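Local coordinates for protein glutathione S-transferase (Pseudomonas fluorescens, PDB 3M3M) that binds glutathione and, judging from its family, probably transfers it to electrophilic substrates as a glutathione transferase, at residues A[10-24]-A[190-202]. Sequence-based numbering, arbitrary orientation.
Sequences YRSGNCYKIKLMLNL and RVQSHPRHVPMLD. With GSH (glutathione), chain B.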
ATOM      1  N   TYR A  10      -1.892   3.704 -11.148  1.00 10.47           N
ATOM      2  CA  TYR A  10      -0.643   3.999 -10.432  1.00 10.22           C
ATOM      3  C   TYR A  10      -0.779   4.967  -9.290  1.00 10.44           C
ATOM      4  O   TYR A  10       0.051   4.898  -8.346  1.00 11.27           O
ATOM      5  CB  TYR A  10       0.434   4.565 -11.401  1.00 10.26           C
ATOM      6  CG  TYR A  10       0.945   3.572 -12.389  1.00 11.65           C
ATOM      7  CD1 TYR A  10       1.630   2.432 -11.964  1.00 10.09           C
ATOM      8  CD2 TYR A  10       0.713   3.752 -13.784  1.00 14.20           C
ATOM      9  CE1 TYR A  10       2.147   1.502 -12.912  1.00 11.76           C
ATOM     10  CE2 TYR A  10       1.213   2.819 -14.742  1.00 14.37           C
ATOM     11  CZ  TYR A  10       1.902   1.706 -14.278  1.00 11.68           C
ATOM     12  OH  TYR A  10       2.444   0.804 -15.209  1.00 12.81           O
ATOM     13  N   ARG A  11      -1.774   5.884  -9.319  1.00 10.20           N
ATOM     14  CA  ARG A  11      -1.990   6.810  -8.203  1.00 11.45           C
ATOM     15  C   ARG A  11      -2.602   6.196  -6.960  1.00 11.97           C
ATOM     16  O   ARG A  11      -2.629   6.816  -5.908  1.00 13.51           O
ATOM     17  CB  ARG A  11      -2.839   8.024  -8.627  1.00 13.77           C
ATOM     18  CG  ARG A  11      -1.868   8.848  -9.449  1.00 16.39           C
ATOM     19  CD  ARG A  11      -2.414  10.181  -9.661  1.00 22.90           C
ATOM     20  NE  ARG A  11      -1.452  11.125 -10.286  1.00 24.40           N
ATOM     21  CZ  ARG A  11      -1.085  11.127 -11.597  1.00 28.37           C
ATOM     22  NH1 ARG A  11      -1.470  10.204 -12.474  1.00 25.45           N
ATOM     23  NH2 ARG A  11      -0.257  12.052 -12.020  1.00 28.50           N
ATOM     24  N   SER A  12      -3.089   4.985  -7.095  1.00 10.57           N
ATOM     25  CA  SER A  12      -3.667   4.310  -5.927  1.00 10.18           C
ATOM     26  C   SER A  12      -2.548   3.662  -5.106  1.00 10.23           C
ATOM     27  O   SER A  12      -1.763   2.903  -5.692  1.00  9.41           O
ATOM     28  CB  SER A  12      -4.571   3.181  -6.435  1.00 10.37           C
ATOM     29  OG  SER A  12      -4.778   2.149  -5.404  1.00 12.75           O
ATOM     30  N   GLY A  13      -2.463   3.981  -3.815  1.00  8.99           N
ATOM     31  CA  GLY A  13      -1.464   3.419  -2.952  1.00  8.96           C
ATOM     32  C   GLY A  13      -1.571   1.901  -2.960  1.00  9.33           C
ATOM     33  O   GLY A  13      -0.541   1.214  -2.945  1.00  8.86           O
ATOM     34  N   ASN A  14      -2.800   1.355  -2.937  1.00  9.08           N
ATOM     35  CA  ASN A  14      -2.946  -0.110  -2.942  1.00  8.33           C
ATOM     36  C   ASN A  14      -2.350  -0.760  -4.195  1.00  6.60           C
ATOM     37  O   ASN A  14      -1.757  -1.837  -4.135  1.00  7.07           O
ATOM     38  CB  ASN A  14      -4.415  -0.506  -2.773  1.00  7.71           C
ATOM     39  CG  ASN A  14      -4.924  -0.086  -1.397  1.00 10.25           C
ATOM     40  OD1 ASN A  14      -5.962   0.636  -1.296  1.00 14.14           O
ATOM     41  ND2 ASN A  14      -4.215  -0.529  -0.348  1.00  6.27           N
ATOM     42  N   CYS A  15      -2.442  -0.062  -5.334  1.00  8.02           N
ATOM     43  CA  CYS A  15      -1.844  -0.563  -6.577  1.00  7.54           C
ATOM     44  C   CYS A  15      -0.324  -0.318  -6.635  1.00  7.84           C
ATOM     45  O   CYS A  15       0.426  -1.164  -7.194  1.00  8.67           O
ATOM     46  CB  CYS A  15      -2.517   0.176  -7.767  1.00  9.10           C
ATOM     47  SG  CYS A  15      -4.285  -0.250  -7.911  1.00 15.57           S
ATOM     48  N   TYR A  16       0.143   0.828  -6.090  1.00  6.91           N
ATOM     49  CA  TYR A  16       1.568   1.062  -5.980  1.00  7.55           C
ATOM     50  C   TYR A  16       2.309  -0.064  -5.230  1.00  6.28           C
ATOM     51  O   TYR A  16       3.425  -0.489  -5.603  1.00  6.99           O
ATOM     52  CB  TYR A  16       1.815   2.406  -5.275  1.00  6.08           C
ATOM     53  CG  TYR A  16       3.301   2.694  -5.058  1.00  6.94           C
ATOM     54  CD1 TYR A  16       4.297   2.375  -6.060  1.00  6.42           C
ATOM     55  CD2 TYR A  16       3.698   3.250  -3.823  1.00  7.61           C
ATOM     56  CE1 TYR A  16       5.684   2.658  -5.794  1.00  6.27           C
ATOM     57  CE2 TYR A  16       5.076   3.533  -3.548  1.00  7.21           C
ATOM     58  CZ  TYR A  16       6.034   3.252  -4.581  1.00  7.58           C
ATOM     59  OH  TYR A  16       7.380   3.479  -4.295  1.00 10.24           O
ATOM     60  N   LYS A  17       1.688  -0.630  -4.163  1.00  6.59           N
ATOM     61  CA  LYS A  17       2.291  -1.770  -3.514  1.00  6.29           C
ATOM     62  C   LYS A  17       2.677  -2.863  -4.490  1.00  5.76           C
ATOM     63  O   LYS A  17       3.776  -3.439  -4.331  1.00  6.61           O
ATOM     64  CB  LYS A  17       1.257  -2.471  -2.562  1.00  6.38           C
ATOM     65  CG  LYS A  17       0.839  -1.615  -1.376  1.00  6.84           C
ATOM     66  CD  LYS A  17      -0.416  -2.211  -0.740  1.00  4.85           C
ATOM     67  CE  LYS A  17      -0.912  -1.287   0.365  1.00  5.80           C
ATOM     68  NZ  LYS A  17      -2.164  -1.842   1.041  1.00  7.07           N
ATOM     69  N   ILE A  18       1.832  -3.124  -5.501  1.00  5.97           N
ATOM     70  CA  ILE A  18       2.068  -4.226  -6.440  1.00  7.65           C
ATOM     71  C   ILE A  18       3.118  -3.801  -7.509  1.00  8.00           C
ATOM     72  O   ILE A  18       4.027  -4.600  -7.847  1.00  8.66           O
ATOM     73  CB  ILE A  18       0.761  -4.643  -7.081  1.00  8.34           C
ATOM     74  CG1 ILE A  18      -0.335  -4.915  -5.977  1.00  6.12           C
ATOM     75  CG2 ILE A  18       0.987  -5.913  -7.900  1.00  9.09           C
ATOM     76  CD1 ILE A  18       0.160  -5.760  -4.762  1.00  8.55           C
ATOM     77  N   LYS A  19       3.034  -2.570  -7.971  1.00  8.34           N
ATOM     78  CA  LYS A  19       4.114  -2.046  -8.899  1.00  9.99           C
ATOM     79  C   LYS A  19       5.465  -2.204  -8.183  1.00 10.15           C
ATOM     80  O   LYS A  19       6.460  -2.691  -8.759  1.00 10.01           O
ATOM     81  CB  LYS A  19       3.851  -0.555  -9.209  1.00 11.12           C
ATOM     82  CG  LYS A  19       4.987   0.007 -10.138  1.00 11.88           C
ATOM     83  CD  LYS A  19       4.912   1.542 -10.218  1.00 10.71           C
ATOM     84  CE  LYS A  19       6.150   2.059 -11.063  1.00 11.24           C
ATOM     85  NZ  LYS A  19       6.032   3.574 -11.236  1.00 12.91           N
ATOM     86  N   LEU A  20       5.526  -1.704  -6.940  1.00  7.50           N
ATOM     87  CA  LEU A  20       6.817  -1.795  -6.207  1.00  8.34           C
ATOM     88  C   LEU A  20       7.301  -3.239  -6.026  1.00  9.19           C
ATOM     89  O   LEU A  20       8.465  -3.577  -6.327  1.00  8.62           O
ATOM     90  CB  LEU A  20       6.620  -1.151  -4.798  1.00  6.93           C
ATOM     91  CG  LEU A  20       7.895  -1.094  -3.908  1.00  6.42           C
ATOM     92  CD1 LEU A  20       9.230  -0.526  -4.707  1.00  8.98           C
ATOM     93  CD2 LEU A  20       7.547  -0.163  -2.686  1.00  6.29           C
HETATM   94  N   MSE A  21       6.380  -4.115  -5.572  1.00  7.13           N
HETATM   95  CA  MSE A  21       6.787  -5.544  -5.390  1.00  8.09           C
HETATM   96  C   MSE A  21       7.265  -6.239  -6.686  1.00  7.78           C
HETATM   97  O   MSE A  21       8.319  -6.899  -6.665  1.00  7.80           O
HETATM   98  CB  MSE A  21       5.602  -6.291  -4.828  1.00  6.19           C
HETATM   99  CG  MSE A  21       5.809  -7.789  -4.555  1.00 10.06           C
HETATM  100 SE   MSE A  21       6.770  -8.026  -2.816  1.00 23.89          SE
HETATM  101  CE  MSE A  21       8.659  -7.726  -3.322  1.00 13.71           C
ATOM    102  N   LEU A  22       6.541  -6.023  -7.783  1.00  7.32           N
ATOM    103  CA  LEU A  22       6.956  -6.607  -9.049  1.00  8.59           C
ATOM    104  C   LEU A  22       8.365  -6.130  -9.459  1.00  9.38           C
ATOM    105  O   LEU A  22       9.217  -6.968  -9.914  1.00  9.67           O
ATOM    106  CB  LEU A  22       5.896  -6.341 -10.149  1.00  9.13           C
ATOM    107  CG  LEU A  22       4.563  -7.110  -9.916  1.00  8.38           C
ATOM    108  CD1 LEU A  22       3.521  -6.394 -10.784  1.00 11.23           C
ATOM    109  CD2 LEU A  22       4.761  -8.580 -10.330  1.00  9.79           C
ATOM    110  N   ASN A  23       8.606  -4.829  -9.339  1.00  9.31           N
ATOM    111  CA  ASN A  23       9.958  -4.293  -9.696  1.00  9.65           C
ATOM    112  C   ASN A  23      11.054  -4.758  -8.737  1.00 10.48           C
ATOM    113  O   ASN A  23      12.148  -5.102  -9.162  1.00 10.51           O
ATOM    114  CB  ASN A  23       9.926  -2.744  -9.837  1.00  8.55           C
ATOM    115  CG  ASN A  23       9.230  -2.349 -11.113  1.00 12.52           C
ATOM    116  OD1 ASN A  23       9.904  -2.250 -12.173  1.00 13.00           O
ATOM    117  ND2 ASN A  23       7.915  -2.230 -11.097  1.00 10.58           N
ATOM    118  N   LEU A  24      10.761  -4.825  -7.441  1.00 10.81           N
ATOM    119  CA  LEU A  24      11.799  -5.235  -6.476  1.00 10.53           C
ATOM    120  C   LEU A  24      12.216  -6.697  -6.817  1.00 11.08           C
ATOM    121  O   LEU A  24      13.390  -7.012  -6.689  1.00 11.06           O
ATOM    122  CB  LEU A  24      11.242  -5.259  -5.037  1.00  9.28           C
ATOM    123  CG  LEU A  24      11.163  -3.864  -4.478  1.00  8.84           C
ATOM    124  CD1 LEU A  24      10.262  -3.961  -3.142  1.00  8.51           C
ATOM    125  CD2 LEU A  24      12.605  -3.239  -4.150  1.00  8.14           C
ATOM    126  N   ARG A 190      15.261   4.464   4.145  1.00 11.74           N
ATOM    127  CA  ARG A 190      15.750   3.128   4.001  1.00 12.78           C
ATOM    128  C   ARG A 190      15.015   2.343   2.903  1.00 13.45           C
ATOM    129  O   ARG A 190      15.625   1.662   2.122  1.00 13.26           O
ATOM    130  CB  ARG A 190      15.644   2.303   5.318  1.00 11.75           C
ATOM    131  CG  ARG A 190      16.535   2.898   6.349  1.00 18.62           C
ATOM    132  CD  ARG A 190      16.900   1.870   7.424  1.00 29.14           C
ATOM    133  NE  ARG A 190      15.856   2.068   8.315  1.00 31.95           N
ATOM    134  CZ  ARG A 190      15.743   2.991   9.269  1.00 31.62           C
ATOM    135  NH1 ARG A 190      16.685   3.851   9.682  1.00 31.04           N
ATOM    136  NH2 ARG A 190      14.605   3.003   9.855  1.00 15.71           N
ATOM    137  N   VAL A 191      13.689   2.446   2.880  1.00 12.31           N
ATOM    138  CA  VAL A 191      12.911   1.790   1.843  1.00 10.50           C
ATOM    139  C   VAL A 191      13.357   2.273   0.488  1.00 10.87           C
ATOM    140  O   VAL A 191      13.665   1.487  -0.399  1.00 12.50           O
ATOM    141  CB  VAL A 191      11.384   2.066   2.085  1.00 10.34           C
ATOM    142  CG1 VAL A 191      10.548   1.597   0.828  1.00  9.44           C
ATOM    143  CG2 VAL A 191      10.988   1.283   3.436  1.00 10.41           C
ATOM    144  N   GLN A 192      13.385   3.570   0.352  1.00 12.73           N
ATOM    145  CA  GLN A 192      13.721   4.240  -0.912  1.00 15.65           C
ATOM    146  C   GLN A 192      15.172   3.989  -1.366  1.00 16.74           C
ATOM    147  O   GLN A 192      15.465   4.182  -2.558  1.00 18.07           O
ATOM    148  CB  GLN A 192      13.607   5.758  -0.696  1.00 15.88           C
ATOM    149  CG  GLN A 192      12.262   6.241  -0.811  1.00 21.68           C
ATOM    150  CD  GLN A 192      12.140   7.578  -0.130  1.00 28.23           C
ATOM    151  OE1 GLN A 192      13.181   8.260   0.016  1.00 30.16           O
ATOM    152  NE2 GLN A 192      10.886   7.988   0.296  1.00 20.60           N
ATOM    153  N   SER A 193      16.023   3.528  -0.464  1.00 16.49           N
ATOM    154  CA  SER A 193      17.393   3.242  -0.783  1.00 16.25           C
ATOM    155  C   SER A 193      17.603   1.858  -1.359  1.00 16.58           C
ATOM    156  O   SER A 193      18.729   1.515  -1.787  1.00 17.25           O
ATOM    157  CB  SER A 193      18.283   3.445   0.464  1.00 18.40           C
ATOM    158  OG  SER A 193      18.223   2.315   1.334  1.00 22.75           O
ATOM    159  N   HIS A 194      16.575   1.025  -1.399  1.00 12.37           N
ATOM    160  CA  HIS A 194      16.791  -0.276  -1.910  1.00 10.85           C
ATOM    161  C   HIS A 194      17.179  -0.114  -3.404  1.00 11.28           C
ATOM    162  O   HIS A 194      16.614   0.758  -4.107  1.00 10.74           O
ATOM    163  CB  HIS A 194      15.484  -1.109  -1.858  1.00 12.39           C
ATOM    164  CG  HIS A 194      15.717  -2.524  -2.253  1.00 14.02           C
ATOM    165  ND1 HIS A 194      15.927  -2.919  -3.574  1.00 11.56           N
ATOM    166  CD2 HIS A 194      15.785  -3.645  -1.497  1.00 17.17           C
ATOM    167  CE1 HIS A 194      16.107  -4.230  -3.611  1.00 13.50           C
ATOM    168  NE2 HIS A 194      16.003  -4.696  -2.356  1.00 15.23           N
ATOM    169  N   PRO A 195      18.200  -0.865  -3.865  1.00 11.41           N
ATOM    170  CA  PRO A 195      18.684  -0.575  -5.211  1.00 11.00           C
ATOM    171  C   PRO A 195      17.636  -0.799  -6.326  1.00 11.32           C
ATOM    172  O   PRO A 195      17.787  -0.205  -7.421  1.00 12.36           O
ATOM    173  CB  PRO A 195      19.901  -1.488  -5.331  1.00 10.87           C
ATOM    174  CG  PRO A 195      19.640  -2.632  -4.309  1.00 12.02           C
ATOM    175  CD  PRO A 195      18.978  -1.900  -3.143  1.00 12.28           C
ATOM    176  N   ARG A 196      16.574  -1.570  -6.057  1.00 10.64           N
ATOM    177  CA  ARG A 196      15.557  -1.849  -7.077  1.00  8.76           C
ATOM    178  C   ARG A 196      14.280  -1.076  -6.779  1.00  7.41           C
ATOM    179  O   ARG A 196      13.266  -1.309  -7.499  1.00  8.82           O
ATOM    180  CB  ARG A 196      15.262  -3.350  -7.159  1.00 11.08           C
ATOM    181  CG  ARG A 196      16.471  -4.194  -7.584  1.00 11.53           C
ATOM    182  CD  ARG A 196      16.029  -5.602  -7.929  1.00 10.93           C
ATOM    183  NE  ARG A 196      15.017  -5.584  -9.029  1.00 11.17           N
ATOM    184  CZ  ARG A 196      15.304  -5.620 -10.329  1.00 13.19           C
ATOM    185  NH1 ARG A 196      16.607  -5.787 -10.709  1.00 13.37           N
ATOM    186  NH2 ARG A 196      14.352  -5.530 -11.236  1.00 13.02           N
ATOM    187  N   HIS A 197      14.382  -0.117  -5.847  1.00 10.19           N
ATOM    188  CA  HIS A 197      13.166   0.688  -5.473  1.00  8.60           C
ATOM    189  C   HIS A 197      12.638   1.380  -6.762  1.00  8.81           C
ATOM    190  O   HIS A 197      13.475   1.851  -7.639  1.00 10.30           O
ATOM    191  CB  HIS A 197      13.477   1.725  -4.433  1.00  9.77           C
ATOM    192  CG  HIS A 197      12.243   2.529  -4.040  1.00 11.55           C
ATOM    193  ND1 HIS A 197      11.234   1.955  -3.304  1.00 10.16           N
ATOM    194  CD2 HIS A 197      11.874   3.814  -4.266  1.00 10.16           C
ATOM    195  CE1 HIS A 197      10.280   2.860  -3.069  1.00 10.21           C
ATOM    196  NE2 HIS A 197      10.631   3.995  -3.672  1.00 10.01           N
ATOM    197  N   VAL A 198      11.306   1.500  -6.902  1.00  7.94           N
ATOM    198  CA  VAL A 198      10.705   2.398  -7.972  1.00  8.81           C
ATOM    199  C   VAL A 198       9.697   3.277  -7.295  1.00  9.45           C
ATOM    200  O   VAL A 198       9.042   2.830  -6.286  1.00  9.10           O
ATOM    201  CB  VAL A 198      10.008   1.549  -9.108  1.00  9.24           C
ATOM    202  CG1 VAL A 198      11.042   0.654  -9.891  1.00 10.00           C
ATOM    203  CG2 VAL A 198       8.827   0.592  -8.574  1.00  8.91           C
ATOM    204  N   PRO A 199       9.549   4.529  -7.767  1.00  9.93           N
ATOM    205  CA  PRO A 199       8.577   5.463  -7.266  1.00 10.42           C
ATOM    206  C   PRO A 199       7.182   5.147  -7.774  1.00  9.04           C
ATOM    207  O   PRO A 199       6.984   4.314  -8.669  1.00  9.02           O
ATOM    208  CB  PRO A 199       9.020   6.836  -7.833  1.00 11.99           C
ATOM    209  CG  PRO A 199       9.612   6.453  -9.196  1.00 11.91           C
ATOM    210  CD  PRO A 199      10.264   5.052  -8.936  1.00 11.67           C
HETATM  211  N   MSE A 200       6.187   5.780  -7.117  1.00  9.28           N
HETATM  212  CA  MSE A 200       4.802   5.547  -7.480  1.00  9.15           C
HETATM  213  C   MSE A 200       4.549   5.957  -8.916  1.00 10.92           C
HETATM  214  O   MSE A 200       4.004   5.180  -9.716  1.00 11.52           O
HETATM  215  CB  MSE A 200       3.913   6.437  -6.592  1.00 10.32           C
HETATM  216  CG  MSE A 200       2.504   6.274  -6.987  1.00 11.91           C
HETATM  217 SE   MSE A 200       1.423   7.425  -5.626  1.00 21.76          SE
HETATM  218  CE  MSE A 200       0.627   5.935  -4.569  1.00 14.45           C
ATOM    219  N   LEU A 201       4.970   7.191  -9.247  1.00 12.42           N
ATOM    220  CA  LEU A 201       4.808   7.644 -10.616  1.00 16.29           C
ATOM    221  C   LEU A 201       6.183   7.784 -11.315  1.00 19.81           C
ATOM    222  O   LEU A 201       7.113   8.343 -10.702  1.00 20.56           O
ATOM    223  CB  LEU A 201       4.123   9.027 -10.602  1.00 15.95           C
ATOM    224  CG  LEU A 201       2.817   9.082  -9.777  1.00 20.99           C
ATOM    225  CD1 LEU A 201       2.222  10.482  -9.664  1.00 26.10           C
ATOM    226  CD2 LEU A 201       1.872   8.149 -10.483  1.00 21.86           C
ATOM    227  N   ASP A 202       6.283   7.355 -12.577  1.00 22.96           N
ATOM    228  CA  ASP A 202       7.617   7.397 -13.265  1.00 28.44           C
ATOM    229  C   ASP A 202       8.085   8.814 -13.712  1.00 31.32           C
ATOM    230  O   ASP A 202       7.249   9.704 -13.926  1.00 34.42           O
ATOM    231  CB  ASP A 202       7.677   6.391 -14.410  1.00 29.84           C
ATOM    232  CG  ASP A 202       7.847   4.876 -13.918  1.00 35.95           C
ATOM    233  OD1 ASP A 202       8.243   4.487 -12.700  1.00 33.80           O
ATOM    234  OD2 ASP A 202       7.546   4.064 -14.845  1.00 40.28           O
TER
HETATM  235  N1  GSH B 209      -8.620  -3.830   0.717  1.00  7.46           N
HETATM  236  CA1 GSH B 209      -8.347  -3.527  -0.744  1.00  7.66           C
HETATM  237  C1  GSH B 209      -6.876  -3.745  -1.110  1.00  6.80           C
HETATM  238  O11 GSH B 209      -6.624  -4.165  -2.277  1.00  9.19           O
HETATM  239  O12 GSH B 209      -5.995  -3.441  -0.260  1.00 10.10           O
HETATM  240  CB1 GSH B 209      -8.769  -2.035  -0.940  1.00  9.25           C
HETATM  241  CG1 GSH B 209      -8.498  -1.708  -2.375  1.00  8.67           C
HETATM  242  CD1 GSH B 209      -9.195  -0.389  -2.772  1.00 10.21           C
HETATM  243  OE1 GSH B 209      -9.929   0.340  -1.842  1.00 11.35           O
HETATM  244  N2  GSH B 209      -9.106   0.089  -4.049  1.00  9.95           N
HETATM  245  CA2 GSH B 209      -9.758   1.347  -4.409  1.00 12.26           C
HETATM  246  C2  GSH B 209     -10.840   1.006  -5.338  1.00 12.51           C
HETATM  247  O2  GSH B 209     -10.609   0.053  -6.234  1.00 11.93           O
HETATM  248  CB2 GSH B 209      -8.680   2.217  -5.108  1.00 12.03           C
HETATM  249  SG2 GSH B 209      -7.287   2.645  -3.913  1.00 19.54           S
HETATM  250  N3  GSH B 209     -12.010   1.620  -5.259  1.00 13.58           N
HETATM  251  CA3 GSH B 209     -13.024   1.293  -6.277  1.00 20.44           C
HETATM  252  C3  GSH B 209     -14.430   1.204  -5.710  1.00 34.29           C
HETATM  253  O31 GSH B 209     -15.436   1.316  -6.476  1.00 36.59           O
HETATM  254  O32 GSH B 209     -14.578   0.976  -4.498  1.00 36.51           O
HETATM  255  O   HOH W   1       2.187   3.082  -8.620  1.00  9.30           O
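The C-terminal tail 194-202 runs antiparallel along helix 13-24, its CA atoms pairing Leu24 with Arg196 (5.1 Å), Leu20 with Val198 and Tyr16 with Met200. In this glutathione transferase the helix is the first of the thioredoxin-like domain, so the tail, leaving the last helix of the all-helical domain, straps the two domains together. Tyr16 suits its place by being both flat and polar: with CG anti to the backbone N (chi1 177°), the ring slides under Met200, whose CB makes a CH-pi contact over its face, while OH donates to a lone pair of Val198 O at 2.7 Å. Selenomethionine Met200, long and flexible, turns at its last torsion to set CE 3.6 Å from Gly13 CA, against the start of the helix. One turn on from Tyr16, the extended chain of Lys19 carries NZ to Pro199 O, Met200 O and Asp202 OD1, the last a 2.8 Å salt bridge met from above the carboxylate plane. A methionine in place of Lys19 would probably leave both carbonyls and the Asp202 charge without this donor, freeing the chain end to move. Val198 spreads both methyls against Asn23 CB, and the Asn23 amide donates back to Lys19 O. Leu24 lays CD2 over one face of His194, whose ND1 accepts from Arg196 N and so steadies the turn 194-197. At the helix C-terminus, Arg196 is long enough to grip Asn23 O side-on, NE at 2.9 Å and NH2 at 3.1 Å, with the oxygen in the guanidinium plane.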